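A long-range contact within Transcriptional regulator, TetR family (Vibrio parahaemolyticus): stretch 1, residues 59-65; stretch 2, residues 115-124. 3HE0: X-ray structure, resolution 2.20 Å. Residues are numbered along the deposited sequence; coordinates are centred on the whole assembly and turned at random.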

ATOM      1  N   LEU A  59      -0.405 -10.540  18.910  1.00 26.52           N
ATOM      2  CA  LEU A  59      -0.360  -9.680  17.701  1.00 27.14           C
ATOM      3  C   LEU A  59       0.921  -9.901  16.897  1.00 27.02           C
ATOM      4  O   LEU A  59       0.881 -10.005  15.666  1.00 27.64           O
ATOM      5  CB  LEU A  59      -0.576  -8.179  18.052  1.00 27.38           C
ATOM      6  CG  LEU A  59      -1.956  -7.902  18.706  1.00 29.54           C
ATOM      7  CD1 LEU A  59      -2.253  -6.443  19.055  1.00 29.83           C
ATOM      8  CD2 LEU A  59      -3.083  -8.434  17.835  1.00 31.98           C
ATOM      9  N   GLU A  60       2.049 -10.020  17.580  1.00 27.12           N
ATOM     10  CA  GLU A  60       3.320 -10.233  16.888  1.00 27.57           C
ATOM     11  C   GLU A  60       3.325 -11.546  16.136  1.00 26.96           C
ATOM     12  O   GLU A  60       3.894 -11.646  15.038  1.00 26.32           O
ATOM     13  CB  GLU A  60       4.489 -10.201  17.883  1.00 28.05           C
ATOM     14  CG  GLU A  60       5.863 -10.340  17.231  1.00 31.88           C
ATOM     15  CD  GLU A  60       6.174  -9.218  16.183  1.00 38.79           C
ATOM     16  OE1 GLU A  60       5.628  -8.071  16.273  1.00 39.33           O
ATOM     17  OE2 GLU A  60       6.963  -9.513  15.246  1.00 43.77           O
ATOM     18  N   GLU A  61       2.703 -12.557  16.736  1.00 26.35           N
ATOM     19  CA  GLU A  61       2.659 -13.877  16.137  1.00 26.85           C
ATOM     20  C   GLU A  61       1.728 -13.824  14.961  1.00 25.72           C
ATOM     21  O   GLU A  61       1.939 -14.518  13.985  1.00 25.76           O
ATOM     22  CB  GLU A  61       2.155 -14.939  17.131  1.00 27.61           C
ATOM     23  CG  GLU A  61       3.098 -15.206  18.271  1.00 32.09           C
ATOM     24  CD  GLU A  61       4.467 -15.603  17.749  1.00 38.88           C
ATOM     25  OE1 GLU A  61       4.521 -16.519  16.892  1.00 44.05           O
ATOM     26  OE2 GLU A  61       5.482 -14.966  18.136  1.00 43.66           O
ATOM     27  N   VAL A  62       0.689 -13.019  15.051  1.00 25.18           N
ATOM     28  CA  VAL A  62      -0.185 -12.819  13.903  1.00 25.68           C
ATOM     29  C   VAL A  62       0.619 -12.206  12.722  1.00 25.98           C
ATOM     30  O   VAL A  62       0.634 -12.751  11.625  1.00 24.37           O
ATOM     31  CB  VAL A  62      -1.448 -11.980  14.279  1.00 25.61           C
ATOM     32  CG1 VAL A  62      -2.095 -11.367  13.049  1.00 25.31           C
ATOM     33  CG2 VAL A  62      -2.454 -12.858  15.031  1.00 24.96           C
ATOM     34  N   ARG A  63       1.330 -11.112  12.974  1.00 27.44           N
ATOM     35  CA  ARG A  63       2.131 -10.482  11.891  1.00 28.60           C
ATOM     36  C   ARG A  63       3.054 -11.496  11.255  1.00 28.30           C
ATOM     37  O   ARG A  63       3.147 -11.566  10.025  1.00 27.85           O
ATOM     38  CB  ARG A  63       2.960  -9.304  12.386  1.00 29.14           C
ATOM     39  CG  ARG A  63       2.132  -8.152  12.939  1.00 31.93           C
ATOM     40  CD  ARG A  63       3.017  -7.031  13.492  1.00 35.44           C
ATOM     41  NE  ARG A  63       2.214  -6.129  14.324  1.00 38.00           N
ATOM     42  CZ  ARG A  63       2.199  -6.110  15.663  1.00 39.89           C
ATOM     43  NH1 ARG A  63       2.993  -6.908  16.398  1.00 39.99           N
ATOM     44  NH2 ARG A  63       1.387  -5.259  16.282  1.00 40.47           N
ATOM     45  N   LEU A  64       3.734 -12.296  12.081  1.00 28.10           N
ATOM     46  CA  LEU A  64       4.735 -13.216  11.527  1.00 28.26           C
ATOM     47  C   LEU A  64       4.050 -14.294  10.741  1.00 28.52           C
ATOM     48  O   LEU A  64       4.572 -14.728   9.696  1.00 29.56           O
ATOM     49  CB  LEU A  64       5.629 -13.844  12.606  1.00 28.29           C
ATOM     50  CG  LEU A  64       6.557 -12.838  13.304  1.00 29.54           C
ATOM     51  CD1 LEU A  64       7.339 -13.460  14.467  1.00 27.25           C
ATOM     52  CD2 LEU A  64       7.478 -12.145  12.269  1.00 27.63           C
ATOM     53  N   ASN A  65       2.886 -14.736  11.229  1.00 27.62           N
ATOM     54  CA  ASN A  65       2.175 -15.805  10.562  1.00 27.53           C
ATOM     55  C   ASN A  65       1.605 -15.323   9.194  1.00 27.23           C
ATOM     56  O   ASN A  65       1.683 -16.061   8.181  1.00 25.55           O
ATOM     57  CB  ASN A  65       1.047 -16.371  11.465  1.00 27.59           C
ATOM     58  CG  ASN A  65       0.214 -17.441  10.761  1.00 26.26           C
ATOM     59  OD1 ASN A  65       0.710 -18.516  10.462  1.00 30.67           O
ATOM     60  ND2 ASN A  65      -1.041 -17.156  10.511  1.00 24.65           N
ATOM     61  N   LEU A 115       3.747  -0.248  16.675  1.00 56.81           N
ATOM     62  CA  LEU A 115       4.872  -1.054  17.142  1.00 56.83           C
ATOM     63  C   LEU A 115       6.018  -0.163  17.635  1.00 56.86           C
ATOM     64  O   LEU A 115       6.130   0.987  17.201  1.00 57.00           O
ATOM     65  CB  LEU A 115       5.388  -1.949  16.004  1.00 56.84           C
ATOM     66  CG  LEU A 115       4.613  -3.222  15.642  1.00 56.75           C
ATOM     67  CD1 LEU A 115       5.267  -3.955  14.466  1.00 56.06           C
ATOM     68  CD2 LEU A 115       4.527  -4.131  16.863  1.00 56.75           C
ATOM     69  N   PRO A 116       6.860  -0.680  18.563  1.00 56.68           N
ATOM     70  CA  PRO A 116       8.195  -0.098  18.753  1.00 56.37           C
ATOM     71  C   PRO A 116       9.127  -0.626  17.658  1.00 56.15           C
ATOM     72  O   PRO A 116       8.671  -1.373  16.787  1.00 55.98           O
ATOM     73  CB  PRO A 116       8.613  -0.605  20.139  1.00 56.29           C
ATOM     74  CG  PRO A 116       7.868  -1.875  20.314  1.00 56.53           C
ATOM     75  CD  PRO A 116       6.554  -1.691  19.597  1.00 56.65           C
ATOM     76  N   CYS A 117      10.406  -0.248  17.684  1.00 55.79           N
ATOM     77  CA  CYS A 117      11.348  -0.708  16.641  1.00 55.49           C
ATOM     78  C   CYS A 117      12.360  -1.763  17.110  1.00 54.72           C
ATOM     79  O   CYS A 117      13.215  -2.194  16.330  1.00 54.79           O
ATOM     80  CB  CYS A 117      12.041   0.471  15.947  1.00 55.55           C
ATOM     81  SG  CYS A 117      12.991   1.566  17.002  1.00 56.65           S
ATOM     82  N   THR A 118      12.261  -2.172  18.376  1.00 53.72           N
ATOM     83  CA  THR A 118      12.840  -3.434  18.814  1.00 52.77           C
ATOM     84  C   THR A 118      12.007  -4.524  18.138  1.00 52.10           C
ATOM     85  O   THR A 118      12.542  -5.422  17.489  1.00 51.76           O
ATOM     86  CB  THR A 118      12.779  -3.599  20.344  1.00 52.64           C
ATOM     87  OG1 THR A 118      11.417  -3.521  20.781  1.00 52.63           O
ATOM     88  CG2 THR A 118      13.579  -2.516  21.041  1.00 52.22           C
ATOM     89  N   THR A 119      10.687  -4.414  18.270  1.00 51.33           N
ATOM     90  CA  THR A 119       9.773  -5.341  17.605  1.00 50.95           C
ATOM     91  C   THR A 119       9.695  -5.033  16.088  1.00 50.25           C
ATOM     92  O   THR A 119       9.752  -5.962  15.279  1.00 50.17           O
ATOM     93  CB  THR A 119       8.354  -5.376  18.286  1.00 50.90           C
ATOM     94  OG1 THR A 119       7.612  -4.193  17.971  1.00 50.98           O
ATOM     95  CG2 THR A 119       8.478  -5.494  19.816  1.00 51.00           C
ATOM     96  N   ARG A 120       9.616  -3.747  15.714  1.00 49.37           N
ATOM     97  CA  ARG A 120       9.497  -3.330  14.293  1.00 48.91           C
ATOM     98  C   ARG A 120      10.625  -3.856  13.405  1.00 48.33           C
ATOM     99  O   ARG A 120      10.377  -4.341  12.296  1.00 48.49           O
ATOM    100  CB  ARG A 120       9.398  -1.803  14.163  1.00 48.64           C
ATOM    101  N   ASN A 121      11.856  -3.776  13.894  1.00 47.54           N
ATOM    102  CA  ASN A 121      12.999  -4.306  13.159  1.00 47.06           C
ATOM    103  C   ASN A 121      13.103  -5.817  13.269  1.00 46.40           C
ATOM    104  O   ASN A 121      13.501  -6.478  12.310  1.00 46.44           O
ATOM    105  CB  ASN A 121      14.294  -3.651  13.632  1.00 47.27           C
ATOM    106  CG  ASN A 121      14.352  -2.187  13.282  1.00 47.82           C
ATOM    107  OD1 ASN A 121      13.988  -1.795  12.175  1.00 48.76           O
ATOM    108  ND2 ASN A 121      14.808  -1.365  14.220  1.00 48.52           N
ATOM    109  N   LYS A 122      12.751  -6.367  14.428  1.00 45.50           N
ATOM    110  CA  LYS A 122      12.688  -7.814  14.578  1.00 44.95           C
ATOM    111  C   LYS A 122      11.745  -8.380  13.516  1.00 44.19           C
ATOM    112  O   LYS A 122      12.110  -9.309  12.795  1.00 43.34           O
ATOM    113  CB  LYS A 122      12.233  -8.222  15.994  1.00 45.11           C
ATOM    114  CG  LYS A 122      12.033  -9.744  16.180  1.00 46.01           C
ATOM    115  CD  LYS A 122      12.239 -10.235  17.635  1.00 47.40           C
ATOM    116  CE  LYS A 122      10.997 -10.056  18.543  1.00 48.39           C
ATOM    117  NZ  LYS A 122       9.923 -11.101  18.342  1.00 48.95           N
ATOM    118  N   THR A 123      10.549  -7.795  13.410  1.00 43.56           N
ATOM    119  CA  THR A 123       9.523  -8.306  12.496  1.00 43.29           C
ATOM    120  C   THR A 123      10.026  -8.193  11.066  1.00 42.83           C
ATOM    121  O   THR A 123      10.063  -9.192  10.344  1.00 42.26           O
ATOM    122  CB  THR A 123       8.160  -7.567  12.626  1.00 43.45           C
ATOM    123  OG1 THR A 123       7.821  -7.364  14.004  1.00 42.95           O
ATOM    124  CG2 THR A 123       7.047  -8.370  11.954  1.00 43.53           C
ATOM    125  N   TRP A 124      10.447  -6.982  10.681  1.00 42.63           N
ATOM    126  CA  TRP A 124      10.980  -6.740   9.342  1.00 42.43           C
ATOM    127  C   TRP A 124      12.050  -7.772   9.001  1.00 42.28           C
ATOM    128  O   TRP A 124      11.944  -8.434   7.985  1.00 41.86           O
ATOM    129  CB  TRP A 124      11.523  -5.311   9.190  1.00 42.23           C
TER

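Two helices that run side by side in nearly the same direction must fill the space between them with side chains, and where a carboxylate lies in that space it needs polar company. The contact between residues 59-65 and 115-124 of this TetR-family regulator is a compact example. The helix axes are inclined by 23° and come no closer than 10.8 Å, a wide spacing across which side chains, rather than backbones, make the contact. The two stretches together bury a modest 295 Å², and Glu-60 touches four residues of the second stretch.

Leu-115 opens the second stretch ahead of its helix, with its CA-to-CB bond directed toward the first. Its methyl CD2 lies over one face of the Arg-63 guanidinium, 3.2 Å from Arg-63 NH1. Such an arrangement is common for arginine, whose flat, delocalised head can accept apolar carbon against its face while its edge remains free for hydrogen bonds. Here NH1 also donates to Glu-60 OE1 at 2.9 Å, forming a salt bridge between residues about one turn apart in the first helix. The same carboxylate oxygen, Glu-60 OE1, lies 4.1 Å from Leu-115 CD2, so the leucine packs beside the ion pair. Not every polar atom is satisfied: Arg-63 NE is buried by the contact without a partner.

Pro-116 occupies the N-cap position, and with Cys-117 and Thr-118 it stays out of reach of the first stretch. Thr-119, in the first turn of the helix, points toward the contact but touches it lightly, its CB 4.3 Å from Glu-60 OE1. Its hydroxyl turns back to its own chain, where OG1 makes a weak hydrogen bond of 3.2 Å to Pro-116 O, an atom whose position is less certain. Arg-120, by contrast, directs its CA-to-CB bond away, and Asn-121 is out of reach.

Lys-122, an exposed residue, points its CA-to-CB bond toward the first stretch. Its long side chain brings NZ to 4.3 Å from Glu-60 CG, whereas the separation of NZ from Glu-60 OE2 is 4.6 Å. The opposite charges are therefore neighbours, but too far apart for a salt bridge.

Thr-123 is where the two chemistries of the contact meet. Its OG1 lies 2.6 Å from Glu-60 OE2, a short hydrogen-bonding distance, and 2.7 Å from Thr-119 O in its own helix; with both acceptors in reach of one hydroxyl proton, the choice between them remains open. Glu-60 can reach this site because its side chain, which leaves the backbone sideways, extends with chi1 t and then bends at chi2 p. The threonine methyl also packs on carbon atoms: CG2 lies 3.8 Å from Leu-64 CD2 and 4.2 Å from Arg-63 CB. This is also where the backbones draw together, with the CA atoms of Leu-64 and Thr-123 6.9 Å apart. Trp-124 then directs its CA-to-CB bond away.

The general lesson is economical: threonine can place a hydroxyl beside a buried carboxylate while its methyl packs on neighbouring carbon atoms.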